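Local coordinates for protein synthesis inhibitor I (Hordeum vulgare, PDB 4FBC), which belongs to the ribosome-inactivating protein family of plants and holds adenosine monophosphate in a pocket of its mixed alpha/beta fold, at residues Lys5-Val10 / Pro104-Gly109; Phe45-Pro50 / Lys223-Pro228; Lys128-Ala133 / Gly201-Glu206; Glu90-Ser95 / His147-Ala152; Leu14-Phe19 / His66-Ala71. The protein carries 3 engineered substitutions. One frame throughout, in Å; residues are numbered along the deposited sequence.

Contact 1: residues Lys5-Val10 / Pro104-Gly109; sequences KMAKNV and PGLIPG
Ala-7 N gives a hydrogen bond to Leu-106 O at 2.9 Å, with an N-H...O angle of 152°. It is the one hydrogen bond between the two segments. It joins the N-terminal arm of the ribosome-inactivating protein fold to the loop between strands 99-101 and 111-112. The donor lies in the plane of the Leu-106 carbonyl. Neither segment is a regular strand here.

Apolar contacts lie around this bond. The Ala-7 methyl, CB, meets Leu-106 CD1 at 4.0 Å. Leu-106 leaves its backbone pointing away, but its end returns toward the arm. Met-6 packs at the exposed margin. Met-6 CG comes 3.2 Å from Gly-105 O, and the chain then bends at chi3 (-61°). Met-6 CE is thereby brought to Pro-108 CG at 4.1 Å. The two side chains slide past each other in opposite directions. The Pro-108 ring also touches the arm's backbone, with CD 3.7 Å from Ala-7 O.

The next shell fixes both partners. Glu-101, at the end of strand 99-101, accepts hydrogen bonds through OE2 from Gly-105 N and through OE1 from Ile-107 N. This ties the loop on both sides of Leu-106. Gly-105 has a positive phi (82°), which suits glycine. On the arm, Lys-8 pairs with Pro-61 through the backbone, and Asn-9 ND2 bonds to Ser-62 O. Trp-64 of strand 64-70 packs on Ala-7 and Val-10.

At the buried end, Val-10 and Ile-107 cross at about a right angle. Val-10 CG1 meets Ile-107 CG2 at 3.7 Å.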
# COMPACT_ATOMS: atom_id res chain seq x y z
N LYS A 5 13.96 -14.53 10.64
CA LYS A 5 12.89 -15.48 10.97
C LYS A 5 11.70 -15.31 10.02
O LYS A 5 11.45 -14.22 9.51
CB LYS A 5 12.46 -15.32 12.43
CG LYS A 5 11.55 -16.43 12.94
CD LYS A 5 12.07 -17.80 12.53
CE LYS A 5 11.00 -18.88 12.74
NZ LYS A 5 10.70 -19.62 11.48
N MET A 6 10.98 -16.40 9.78
CA MET A 6 9.89 -16.40 8.81
C MET A 6 8.63 -15.72 9.34
O MET A 6 8.34 -15.75 10.54
CB MET A 6 9.57 -17.83 8.37
CG MET A 6 10.70 -18.50 7.59
SD MET A 6 10.14 -19.92 6.62
CE MET A 6 9.51 -20.99 7.91
N ALA A 7 7.89 -15.10 8.43
CA ALA A 7 6.61 -14.49 8.77
C ALA A 7 5.59 -15.54 9.20
O ALA A 7 5.71 -16.72 8.83
CB ALA A 7 6.06 -13.71 7.58
N LYS A 8 4.60 -15.12 9.97
CA LYS A 8 3.50 -15.98 10.40
C LYS A 8 2.16 -15.46 9.87
O LYS A 8 2.02 -14.27 9.62
CB LYS A 8 3.41 -16.02 11.93
CG LYS A 8 4.67 -16.54 12.62
CD LYS A 8 4.48 -16.62 14.13
CE LYS A 8 5.78 -17.04 14.81
NZ LYS A 8 5.62 -17.14 16.29
N ASN A 9 1.19 -16.36 9.71
CA ASN A 9 -0.17 -15.99 9.32
C ASN A 9 -0.32 -15.38 7.92
O ASN A 9 -1.29 -14.69 7.65
CB ASN A 9 -0.79 -15.04 10.35
CG ASN A 9 -0.71 -15.59 11.76
OD1 ASN A 9 -1.01 -16.76 11.99
ND2 ASN A 9 -0.31 -14.75 12.71
N VAL A 10 0.64 -15.65 7.03
CA VAL A 10 0.56 -15.12 5.67
C VAL A 10 -0.71 -15.60 4.95
O VAL A 10 -1.32 -14.86 4.17
CB VAL A 10 1.82 -15.47 4.85
CG1 VAL A 10 1.66 -15.05 3.41
CG2 VAL A 10 3.03 -14.79 5.46
N PRO A 104 13.56 -13.40 -0.14
CA PRO A 104 13.93 -14.82 -0.01
C PRO A 104 13.81 -15.30 1.44
O PRO A 104 14.33 -14.63 2.34
CB PRO A 104 15.39 -14.85 -0.46
CG PRO A 104 15.58 -13.59 -1.30
CD PRO A 104 14.68 -12.58 -0.64
N GLY A 105 13.10 -16.40 1.66
CA GLY A 105 13.00 -16.99 2.98
C GLY A 105 11.96 -16.40 3.92
O GLY A 105 11.87 -16.81 5.08
N LEU A 106 11.16 -15.45 3.44
CA LEU A 106 10.19 -14.79 4.33
C LEU A 106 8.90 -15.59 4.53
O LEU A 106 8.45 -15.79 5.67
CB LEU A 106 9.87 -13.37 3.82
CG LEU A 106 8.92 -12.52 4.67
CD1 LEU A 106 9.49 -12.27 6.06
CD2 LEU A 106 8.58 -11.19 3.97
N ILE A 107 8.29 -16.02 3.43
CA ILE A 107 7.00 -16.72 3.49
C ILE A 107 7.17 -18.24 3.41
O ILE A 107 7.74 -18.75 2.45
CB ILE A 107 6.04 -16.25 2.37
CG1 ILE A 107 5.86 -14.74 2.43
CG2 ILE A 107 4.70 -16.98 2.47
CD1 ILE A 107 5.01 -14.16 1.28
N PRO A 108 6.66 -18.96 4.42
CA PRO A 108 6.73 -20.43 4.44
C PRO A 108 6.21 -21.06 3.15
O PRO A 108 5.06 -20.81 2.75
CB PRO A 108 5.82 -20.81 5.61
CG PRO A 108 5.87 -19.62 6.52
CD PRO A 108 5.97 -18.42 5.61
N GLY A 109 7.05 -21.85 2.49
CA GLY A 109 6.63 -22.61 1.32
C GLY A 109 6.65 -21.84 0.01
O GLY A 109 6.41 -22.41 -1.06

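Contact 2: residues Phe45-Pro50 / Lys223-Pro228; sequences FSHNRP and KTDVKP
Thr-224 takes the ring of His-47 at its hydroxyl. The residue lies in the last, weakly bonded turn of helix 214-225. His-47 NE2 donates to Thr-224 OG1 at 2.8 Å, with an N-H...O angle of 145°. OG1 sits at the ring edge, 22° out of the ring plane. A chi1 of 68° puts this oxygen between the backbone N and the carbonyl carbon. The same oxygen is hydrogen-bonded to Leu-221 O one turn back in the helix, so two partners fix it.

Asp-225 follows, and its carboxylate serves Ser-46 directly and His-47 N through a water. Ser-46 OG donates to Asp-225 OD2 at 2.6 Å, on the syn lone pair of that oxygen. Ser-46 opens the turn of a small hairpin. The hairpin joins strands 45-46 and 49-50 through a type I' beta turn from Ser-46 to Arg-49. Both Ser-46 and Arg-49 give and receive a backbone hydrogen bond across it. The other carboxylate oxygen, OD1, accepts from the water. That water accepts in turn from His-47 N. Asp-225 OD1 also lies 3.2 Å from His-47 NE2, but the angle is too poor for a hydrogen bond.

His-47 also packs on Ala-248 and Ala-252 of helix 248-254. Arg-49 NE and NH2 bond to Leu-255 O and Gly-256 O.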
# COMPACT_ATOMS: atom_id res chain seq x y z
N PHE A 45 -6.52 8.29 15.52
CA PHE A 45 -6.63 9.02 14.26
C PHE A 45 -5.79 10.28 14.36
O PHE A 45 -5.48 10.73 15.46
CB PHE A 45 -8.09 9.46 14.02
CG PHE A 45 -9.01 8.35 13.64
CD1 PHE A 45 -9.48 7.46 14.61
CD2 PHE A 45 -9.47 8.24 12.34
CE1 PHE A 45 -10.37 6.44 14.25
CE2 PHE A 45 -10.35 7.22 11.97
CZ PHE A 45 -10.80 6.32 12.94
N SER A 46 -5.44 10.87 13.21
CA SER A 46 -4.78 12.18 13.17
C SER A 46 -5.50 13.03 12.14
O SER A 46 -5.54 12.65 10.97
CB SER A 46 -3.31 12.04 12.75
OG SER A 46 -2.67 13.31 12.73
N HIS A 47 -6.06 14.16 12.58
CA HIS A 47 -6.84 15.05 11.70
C HIS A 47 -7.89 14.27 10.93
O HIS A 47 -8.10 14.47 9.72
CB HIS A 47 -5.91 15.82 10.76
CG HIS A 47 -4.89 16.65 11.47
ND1 HIS A 47 -4.91 18.03 11.46
CD2 HIS A 47 -3.84 16.30 12.25
CE1 HIS A 47 -3.90 18.49 12.18
NE2 HIS A 47 -3.24 17.46 12.67
N ASN A 48 -8.55 13.36 11.65
CA ASN A 48 -9.60 12.50 11.11
C ASN A 48 -9.14 11.60 9.95
O ASN A 48 -9.95 11.19 9.11
CB ASN A 48 -10.85 13.31 10.72
CG ASN A 48 -12.10 12.46 10.63
OD1 ASN A 48 -12.16 11.36 11.19
ND2 ASN A 48 -13.11 12.96 9.91
N ARG A 49 -7.84 11.30 9.93
CA ARG A 49 -7.32 10.30 9.02
C ARG A 49 -6.88 9.12 9.87
O ARG A 49 -6.35 9.31 10.97
CB ARG A 49 -6.11 10.82 8.24
CG ARG A 49 -6.40 12.02 7.34
CD ARG A 49 -7.61 11.78 6.44
NE ARG A 49 -7.50 10.54 5.67
CZ ARG A 49 -8.54 9.86 5.19
NH1 ARG A 49 -9.77 10.32 5.39
NH2 ARG A 49 -8.35 8.73 4.51
N PRO A 50 -7.08 7.89 9.37
CA PRO A 50 -6.71 6.72 10.17
C PRO A 50 -5.19 6.55 10.32
O PRO A 50 -4.42 6.95 9.44
CB PRO A 50 -7.32 5.55 9.38
CG PRO A 50 -7.33 6.02 7.95
CD PRO A 50 -7.59 7.52 8.04
N LYS A 223 3.18 14.92 14.59
CA LYS A 223 3.79 15.92 15.46
C LYS A 223 2.84 17.05 15.83
O LYS A 223 2.91 17.61 16.93
CB LYS A 223 5.07 16.48 14.82
CG LYS A 223 6.23 15.51 14.85
CD LYS A 223 7.45 16.06 14.16
CE LYS A 223 8.58 15.04 14.20
NZ LYS A 223 9.82 15.55 13.53
N THR A 224 1.92 17.38 14.93
CA THR A 224 0.98 18.47 15.19
C THR A 224 -0.09 18.11 16.23
O THR A 224 -0.76 18.99 16.78
CB THR A 224 0.32 19.00 13.89
OG1 THR A 224 -0.54 17.99 13.34
CG2 THR A 224 1.39 19.38 12.86
N ASP A 225 -0.24 16.81 16.51
CA ASP A 225 -1.22 16.36 17.49
C ASP A 225 -0.71 16.41 18.93
O ASP A 225 -1.50 16.37 19.88
CB ASP A 225 -1.66 14.92 17.18
CG ASP A 225 -2.30 14.78 15.82
OD1 ASP A 225 -2.93 15.76 15.34
OD2 ASP A 225 -2.19 13.68 15.24
N VAL A 226 0.61 16.49 19.08
CA VAL A 226 1.22 16.50 20.41
C VAL A 226 0.79 17.75 21.16
O VAL A 226 1.05 18.87 20.71
CB VAL A 226 2.77 16.46 20.32
CG1 VAL A 226 3.38 16.57 21.70
CG2 VAL A 226 3.24 15.19 19.62
N LYS A 227 0.09 17.58 22.28
CA LYS A 227 -0.35 18.72 23.08
C LYS A 227 0.87 19.39 23.70
O LYS A 227 1.72 18.73 24.30
CB LYS A 227 -1.35 18.31 24.16
CG LYS A 227 -2.69 17.77 23.63
CD LYS A 227 -3.26 18.64 22.51
CE LYS A 227 -4.80 18.62 22.49
NZ LYS A 227 -5.37 17.31 22.90
N PRO A 228 0.97 20.72 23.57
CA PRO A 228 2.14 21.44 24.09
C PRO A 228 2.17 21.41 25.61
O PRO A 228 1.13 21.18 26.24
CB PRO A 228 1.90 22.89 23.63
CG PRO A 228 0.74 22.85 22.70
CD PRO A 228 -0.05 21.64 23.02
O HOH W 1 -5.84 15.23 15.31

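Contact 3: residues Lys128-Ala133 / Gly201-Glu206; sequences KLTNVA and GKIGNE
Thr-130 and Ile-203 form the close part of this contact. A 3-10 turn, 129-131, meets the loop that leads into helix 205-211, with Gly-204 at its N-cap. The contact lies next to the short antiparallel pair of strands 134-135 and 200-201. In that pair, Gly-201 is backbone-bonded to Leu-134.

The packed side pairs one apolar contact with a methyl set against oxygens. Ile-203 CG1 lies between its backbone N and carbonyl carbon (chi1 74°). Ile-203 CD1 reaches Leu-129 CB at 4.0 Å. Leu-129 is buried and also packs on Tyr-119 and Leu-123 of helix 119-123 and on Val-211. The Thr-130 methyl, CG2, lies 3.2 Å from Ile-203 O and also touches Asn-205 OD1. The Thr-130 hydroxyl turns to another partner, Lys-208 NZ, which also makes a weak bond to Asn-205 OD1.

A water bridges the two backbones beside this core. It donates to Leu-129 O at 2.7 Å and to Val-132 O, and accepts from Ile-203 N at 2.8 Å. Three hydrogen bonds thus hold it where the two segments share no direct backbone bond. A second water donates to Ile-203 O and, weakly, to Thr-130 O.

The exposed side belongs to Lys-202. Its chain is extended beyond CG and runs over the backbone of 130-132. Lys-202 CD lies 3.5 Å from Thr-130 O, and Lys-202 CG is equally far from Val-132 O. Lys-202 NZ donates to Asn-131 O at 2.9 Å, from 46° above the carbonyl plane.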
# COMPACT_ATOMS: atom_id res chain seq x y z
N LYS A 128 12.35 6.92 -10.63
CA LYS A 128 11.72 6.48 -11.88
C LYS A 128 10.21 6.22 -11.79
O LYS A 128 9.60 5.78 -12.76
CB LYS A 128 12.42 5.24 -12.43
CG LYS A 128 13.93 5.37 -12.47
CD LYS A 128 14.52 4.74 -13.73
CE LYS A 128 15.63 5.61 -14.30
NZ LYS A 128 16.73 5.81 -13.32
N LEU A 129 9.61 6.49 -10.63
CA LEU A 129 8.18 6.27 -10.42
C LEU A 129 7.34 7.10 -11.40
O LEU A 129 6.21 6.74 -11.74
CB LEU A 129 7.78 6.62 -8.98
CG LEU A 129 8.14 5.58 -7.91
CD1 LEU A 129 7.93 6.13 -6.51
CD2 LEU A 129 7.31 4.34 -8.12
N THR A 130 7.90 8.21 -11.85
CA THR A 130 7.23 9.11 -12.78
C THR A 130 7.18 8.53 -14.20
O THR A 130 6.60 9.14 -15.10
CB THR A 130 7.88 10.50 -12.78
OG1 THR A 130 9.31 10.37 -12.66
CG2 THR A 130 7.37 11.33 -11.61
N ASN A 131 7.78 7.36 -14.39
CA ASN A 131 7.85 6.70 -15.69
C ASN A 131 6.85 5.55 -15.84
O ASN A 131 6.70 4.99 -16.93
CB ASN A 131 9.26 6.14 -15.96
CG ASN A 131 10.31 7.23 -16.10
OD1 ASN A 131 10.00 8.35 -16.51
ND2 ASN A 131 11.55 6.90 -15.76
N VAL A 132 6.18 5.19 -14.75
CA VAL A 132 5.30 4.03 -14.75
C VAL A 132 3.87 4.37 -15.19
O VAL A 132 3.17 5.12 -14.51
CB VAL A 132 5.23 3.37 -13.36
CG1 VAL A 132 4.44 2.07 -13.42
CG2 VAL A 132 6.64 3.11 -12.83
N ALA A 133 3.45 3.80 -16.31
CA ALA A 133 2.08 4.00 -16.79
C ALA A 133 1.08 3.27 -15.90
O ALA A 133 1.21 2.07 -15.67
CB ALA A 133 1.94 3.54 -18.23
N GLY A 201 -2.00 7.07 -17.45
CA GLY A 201 -1.33 8.27 -16.96
C GLY A 201 -0.17 7.92 -16.05
O GLY A 201 -0.08 6.80 -15.55
N LYS A 202 0.71 8.89 -15.84
CA LYS A 202 1.85 8.73 -14.95
C LYS A 202 1.78 9.76 -13.83
O LYS A 202 1.30 10.88 -14.03
CB LYS A 202 3.17 8.83 -15.74
CG LYS A 202 3.30 7.77 -16.82
CD LYS A 202 4.60 7.86 -17.62
CE LYS A 202 4.67 6.71 -18.64
NZ LYS A 202 6.01 6.59 -19.29
N ILE A 203 2.24 9.39 -12.63
CA ILE A 203 2.19 10.32 -11.51
C ILE A 203 3.20 11.45 -11.69
O ILE A 203 4.23 11.27 -12.36
CB ILE A 203 2.45 9.61 -10.15
CG1 ILE A 203 3.93 9.26 -10.00
CG2 ILE A 203 1.57 8.37 -10.00
CD1 ILE A 203 4.25 8.48 -8.73
N GLY A 204 2.92 12.60 -11.10
CA GLY A 204 3.84 13.73 -11.15
C GLY A 204 4.85 13.68 -10.03
O GLY A 204 4.86 12.74 -9.24
N ASN A 205 5.69 14.71 -9.94
CA ASN A 205 6.76 14.75 -8.94
C ASN A 205 6.29 14.85 -7.50
O ASN A 205 6.95 14.32 -6.60
CB ASN A 205 7.74 15.89 -9.24
CG ASN A 205 8.63 15.59 -10.43
OD1 ASN A 205 8.84 14.43 -10.78
ND2 ASN A 205 9.16 16.64 -11.05
N GLU A 206 5.18 15.55 -7.26
CA GLU A 206 4.64 15.67 -5.90
C GLU A 206 4.24 14.31 -5.34
O GLU A 206 4.61 13.97 -4.21
CB GLU A 206 3.44 16.62 -5.85
CG GLU A 206 3.75 18.08 -6.17
CD GLU A 206 3.75 18.38 -7.65
OE1 GLU A 206 3.50 17.46 -8.45
OE2 GLU A 206 4.00 19.54 -8.03
O HOH W 2 3.62 6.91 -12.47
O HOH W 3 5.17 12.21 -14.42

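Contact 4: residues Glu90-Ser95 / His147-Ala152; sequences EGFKSS and HGRTKA
His-147 CG is anti to the backbone N (chi1 -161°), and the end of the ring comes back toward Ser-95. Ser-95 chi1 (59°) sets OG between the backbone N and the carbonyl carbon, 3.2 Å from His-147 O. Separately, Ser-95 CB sits over one face of the imidazole. This is a CH-pi contact, with CB 3.9 Å from the ring centroid. Lys-93 O lies in plane at the ring edge, 3.8 Å from His-147 CD2.

The contact joins the end of strand 89-93, in the mixed sheet, to the C-terminal end of helix 136-147 and the loop after it. One backbone bond fastens them: Ser-95 N donates to His-147 O at 2.8 Å, with an N-H...O angle of 158°. The donor lies in the carbonyl plane.

Ser-94 CB makes a tight approach to the loop, 3.0 Å from Arg-149 O, unusually short for carbon to oxygen. The Ser-94 hydroxyl is hydrogen-bonded to Asp-96 OD1 and Trp-100 NE1. Further in, Phe-92 points toward the loop, and Arg-149 CD meets its ring at the edge, 4.2 Å from Phe-92 CZ. Trp-100 lies against both residues, in a cation-pi contact with Arg-149 and ring to ring with Phe-92. Arg-149 NH2 is held by Gln-160 OE1.

At the other end of the strand, Glu-90 touches the bound adenosine monophosphate. A classic beta bulge sets Glu-90 and Gly-91 together opposite Ala-81 of strand 78-83.

At the exposed margin, a water joins the two segments. It donates to Arg-149 O at 2.7 Å and lies 2.7 Å from Ser-95 OG.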
# COMPACT_ATOMS: atom_id res chain seq x y z
N GLU A 90 4.43 -8.52 -0.07
CA GLU A 90 5.50 -9.51 0.04
C GLU A 90 5.26 -10.80 -0.73
O GLU A 90 6.20 -11.51 -1.05
CB GLU A 90 5.81 -9.83 1.51
CG GLU A 90 6.46 -8.68 2.29
CD GLU A 90 7.83 -8.28 1.76
OE1 GLU A 90 8.44 -9.03 0.96
OE2 GLU A 90 8.31 -7.20 2.15
N GLY A 91 3.99 -11.08 -1.05
CA GLY A 91 3.66 -12.31 -1.75
C GLY A 91 2.52 -12.16 -2.75
O GLY A 91 1.68 -11.27 -2.62
N PHE A 92 2.51 -13.01 -3.77
CA PHE A 92 1.35 -13.11 -4.66
C PHE A 92 1.16 -14.55 -5.11
O PHE A 92 2.12 -15.31 -5.23
CB PHE A 92 1.45 -12.16 -5.86
CG PHE A 92 2.57 -12.48 -6.81
CD1 PHE A 92 2.40 -13.41 -7.82
CD2 PHE A 92 3.78 -11.82 -6.70
CE1 PHE A 92 3.43 -13.70 -8.69
CE2 PHE A 92 4.82 -12.09 -7.58
CZ PHE A 92 4.64 -13.03 -8.57
N LYS A 93 -0.09 -14.93 -5.36
CA LYS A 93 -0.41 -16.32 -5.62
C LYS A 93 -0.89 -16.50 -7.06
O LYS A 93 -1.89 -15.91 -7.46
CB LYS A 93 -1.48 -16.79 -4.62
CG LYS A 93 -1.78 -18.27 -4.66
CD LYS A 93 -2.90 -18.58 -3.68
CE LYS A 93 -3.15 -20.06 -3.54
NZ LYS A 93 -4.32 -20.33 -2.65
N SER A 94 -0.17 -17.31 -7.83
CA SER A 94 -0.52 -17.56 -9.22
C SER A 94 -1.61 -18.62 -9.34
O SER A 94 -1.99 -19.24 -8.35
CB SER A 94 0.72 -17.97 -10.02
OG SER A 94 1.40 -19.07 -9.44
N SER A 95 -2.12 -18.82 -10.56
CA SER A 95 -3.27 -19.71 -10.77
C SER A 95 -3.01 -21.19 -10.46
O SER A 95 -3.94 -21.94 -10.18
CB SER A 95 -3.82 -19.55 -12.19
OG SER A 95 -2.84 -19.85 -13.16
N HIS A 147 -0.64 -13.60 -12.40
CA HIS A 147 -1.54 -14.71 -12.14
C HIS A 147 -1.20 -15.93 -13.01
O HIS A 147 -1.48 -17.06 -12.62
CB HIS A 147 -2.99 -14.30 -12.40
CG HIS A 147 -4.01 -15.19 -11.76
ND1 HIS A 147 -5.17 -15.57 -12.40
CD2 HIS A 147 -4.06 -15.74 -10.52
CE1 HIS A 147 -5.88 -16.33 -11.59
NE2 HIS A 147 -5.23 -16.45 -10.45
N GLY A 148 -0.61 -15.68 -14.17
CA GLY A 148 -0.31 -16.75 -15.12
C GLY A 148 1.04 -17.41 -14.92
O GLY A 148 1.37 -18.39 -15.60
N ARG A 149 1.84 -16.88 -14.01
CA ARG A 149 3.15 -17.44 -13.68
C ARG A 149 3.00 -18.88 -13.19
O ARG A 149 2.13 -19.18 -12.37
CB ARG A 149 3.82 -16.57 -12.61
CG ARG A 149 5.32 -16.77 -12.48
CD ARG A 149 5.93 -15.81 -11.47
NE ARG A 149 7.36 -16.04 -11.33
CZ ARG A 149 8.28 -15.47 -12.09
NH1 ARG A 149 7.91 -14.62 -13.03
NH2 ARG A 149 9.57 -15.73 -11.90
N THR A 150 3.81 -19.80 -13.69
CA THR A 150 3.81 -21.15 -13.12
C THR A 150 5.17 -21.50 -12.55
O THR A 150 6.20 -20.98 -12.99
CB THR A 150 3.33 -22.24 -14.12
OG1 THR A 150 4.46 -22.84 -14.75
CG2 THR A 150 2.40 -21.65 -15.18
N LYS A 151 5.16 -22.37 -11.54
CA LYS A 151 6.37 -22.76 -10.83
C LYS A 151 7.41 -23.36 -11.77
O LYS A 151 8.62 -23.23 -11.53
CB LYS A 151 6.02 -23.76 -9.72
CG LYS A 151 7.04 -23.81 -8.58
CD LYS A 151 6.65 -24.86 -7.55
CE LYS A 151 6.88 -24.35 -6.14
NZ LYS A 151 7.16 -25.45 -5.16
N ALA A 152 6.95 -23.99 -12.84
CA ALA A 152 7.84 -24.72 -13.75
C ALA A 152 8.41 -23.92 -14.91
O ALA A 152 9.29 -24.42 -15.63
CB ALA A 152 7.14 -25.97 -14.28
O HOH W 4 -0.22 -20.32 -12.86

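Contact 5: residues Leu14-Phe19 / His66-Ala71; sequences LFTATF and HVVLKA
Two parallel strands, 16-20 and 64-70, form one border of the mixed sheet, with 16-20 outermost. Helix 25-39 lies between them in the chain and packs against Ala-17 and Val-67. Thr-16 pairs with His-66, Ala-17 with Val-67, Thr-18 with Val-68 and Phe-19 with Leu-69. Five backbone hydrogen bonds join the segments, from His-66 N to Phe-15 O at 3.1 Å through to Lys-70 N to Phe-19 O at 2.9 Å. The short segments cross at only -17°.

The Ala-17 and Phe-19 face is apolar. Phe-19 CB meets Leu-69 CD2 at 4.1 Å, and the Phe-19 ring leads away to Phe-31 and Leu-139.

The threonines lie on the other face. A chi1 of -64° sets Thr-16 OG1 beside the backbone N and leaves CG2 anti to it. Thr-16 CG2 touches Val-68 CG2 at 3.8 Å. Thr-18 CG2 touches Lys-70 CD at 3.6 Å, while Lys-70 NZ bonds to Pro-73 O. A water lies in the plane of the His-66 ring, 2.7 Å from ND1, and also contacts Thr-16 OG1. His-66 NE2 is hydrogen-bonded to Val-10 O. With both ring nitrogens engaged, the rotation of the imidazole is probably fixed.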
# COMPACT_ATOMS: atom_id res chain seq x y z
N LEU A 14 -6.18 -11.11 8.06
CA LEU A 14 -7.13 -10.46 8.96
C LEU A 14 -8.42 -10.07 8.23
O LEU A 14 -9.50 -10.03 8.83
CB LEU A 14 -6.49 -9.23 9.61
CG LEU A 14 -5.38 -9.59 10.61
CD1 LEU A 14 -4.51 -8.39 10.91
CD2 LEU A 14 -6.00 -10.14 11.89
N PHE A 15 -8.28 -9.79 6.93
CA PHE A 15 -9.41 -9.55 6.04
C PHE A 15 -8.97 -9.70 4.60
O PHE A 15 -7.76 -9.76 4.30
CB PHE A 15 -10.01 -8.14 6.26
CG PHE A 15 -9.07 -7.01 5.94
CD1 PHE A 15 -8.17 -6.56 6.89
CD2 PHE A 15 -9.09 -6.41 4.69
CE1 PHE A 15 -7.30 -5.53 6.60
CE2 PHE A 15 -8.22 -5.36 4.39
CZ PHE A 15 -7.33 -4.92 5.34
N THR A 16 -9.94 -9.78 3.70
CA THR A 16 -9.64 -9.80 2.27
C THR A 16 -10.42 -8.69 1.58
O THR A 16 -11.63 -8.55 1.79
CB THR A 16 -9.98 -11.16 1.63
OG1 THR A 16 -9.14 -12.17 2.20
CG2 THR A 16 -9.75 -11.11 0.13
N ALA A 17 -9.72 -7.88 0.79
CA ALA A 17 -10.37 -6.87 -0.04
C ALA A 17 -10.33 -7.34 -1.48
O ALA A 17 -9.29 -7.80 -1.96
CB ALA A 17 -9.68 -5.51 0.10
N THR A 18 -11.45 -7.23 -2.19
CA THR A 18 -11.52 -7.74 -3.55
C THR A 18 -11.91 -6.64 -4.52
O THR A 18 -12.78 -5.81 -4.21
CB THR A 18 -12.53 -8.92 -3.64
OG1 THR A 18 -12.06 -10.01 -2.83
CG2 THR A 18 -12.68 -9.41 -5.07
N PHE A 19 -11.25 -6.60 -5.67
CA PHE A 19 -11.61 -5.65 -6.71
C PHE A 19 -11.64 -6.33 -8.07
O PHE A 19 -10.72 -7.05 -8.46
CB PHE A 19 -10.64 -4.46 -6.73
CG PHE A 19 -10.97 -3.42 -7.77
CD1 PHE A 19 -12.16 -2.70 -7.71
CD2 PHE A 19 -10.09 -3.16 -8.82
CE1 PHE A 19 -12.47 -1.74 -8.67
CE2 PHE A 19 -10.38 -2.20 -9.79
CZ PHE A 19 -11.58 -1.49 -9.72
N HIS A 66 -5.15 -9.92 2.68
CA HIS A 66 -5.11 -10.25 1.26
C HIS A 66 -5.87 -9.24 0.42
O HIS A 66 -6.88 -8.68 0.84
CB HIS A 66 -5.70 -11.64 1.01
CG HIS A 66 -4.83 -12.76 1.47
ND1 HIS A 66 -5.17 -14.09 1.32
CD2 HIS A 66 -3.62 -12.75 2.09
CE1 HIS A 66 -4.21 -14.85 1.83
NE2 HIS A 66 -3.26 -14.06 2.30
N VAL A 67 -5.35 -9.01 -0.78
CA VAL A 67 -6.09 -8.30 -1.81
C VAL A 67 -6.28 -9.27 -2.96
O VAL A 67 -5.33 -9.91 -3.41
CB VAL A 67 -5.36 -7.03 -2.27
CG1 VAL A 67 -5.96 -6.51 -3.59
CG2 VAL A 67 -5.45 -5.97 -1.19
N VAL A 68 -7.52 -9.41 -3.41
CA VAL A 68 -7.80 -10.26 -4.56
C VAL A 68 -8.22 -9.40 -5.75
O VAL A 68 -9.18 -8.63 -5.66
CB VAL A 68 -8.89 -11.29 -4.25
CG1 VAL A 68 -9.27 -12.05 -5.51
CG2 VAL A 68 -8.40 -12.25 -3.18
N LEU A 69 -7.49 -9.53 -6.85
CA LEU A 69 -7.74 -8.76 -8.05
C LEU A 69 -8.25 -9.70 -9.14
O LEU A 69 -7.56 -10.62 -9.56
CB LEU A 69 -6.47 -8.05 -8.52
CG LEU A 69 -5.87 -7.05 -7.53
CD1 LEU A 69 -4.56 -6.46 -8.05
CD2 LEU A 69 -6.87 -5.93 -7.21
N LYS A 70 -9.48 -9.45 -9.60
CA LYS A 70 -10.14 -10.34 -10.55
C LYS A 70 -10.26 -9.73 -11.94
O LYS A 70 -10.60 -8.56 -12.08
CB LYS A 70 -11.54 -10.70 -10.01
CG LYS A 70 -11.50 -11.39 -8.65
CD LYS A 70 -12.87 -11.48 -8.00
CE LYS A 70 -13.86 -12.22 -8.87
NZ LYS A 70 -15.08 -12.62 -8.11
N ALA A 71 -10.00 -10.52 -12.97
CA ALA A 71 -10.15 -10.05 -14.35
C ALA A 71 -11.61 -9.76 -14.67
O ALA A 71 -11.91 -8.97 -15.57
CB ALA A 71 -9.60 -11.08 -15.32
O HOH W 5 -7.73 -14.56 0.50

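In the fold
Contacts 1, 4 and 5 gather around the six-stranded mixed sheet. Contact 5 is its edge pair, and contact 4 uses strand 89-93, with centres about 15 Å apart. Contact 1 touches both: Leu-106 and Ile-107 pack on Glu-90 and Gly-91, and the arm bonds to the His-66 ring. Contact 5 is nested within the loop closed by contact 1, while contacts 1 and 4 cross along the chain. The loop that the arm packs on, 104-109, thus also lies against pocket residue Glu-90. Contacts 2 and 3 lie apart, among the helices, with centres about 30 Å from each other. Helices 205-211 and 214-225 connect them in sequence. Contact 2 closes a loop that contains contacts 3 and 4.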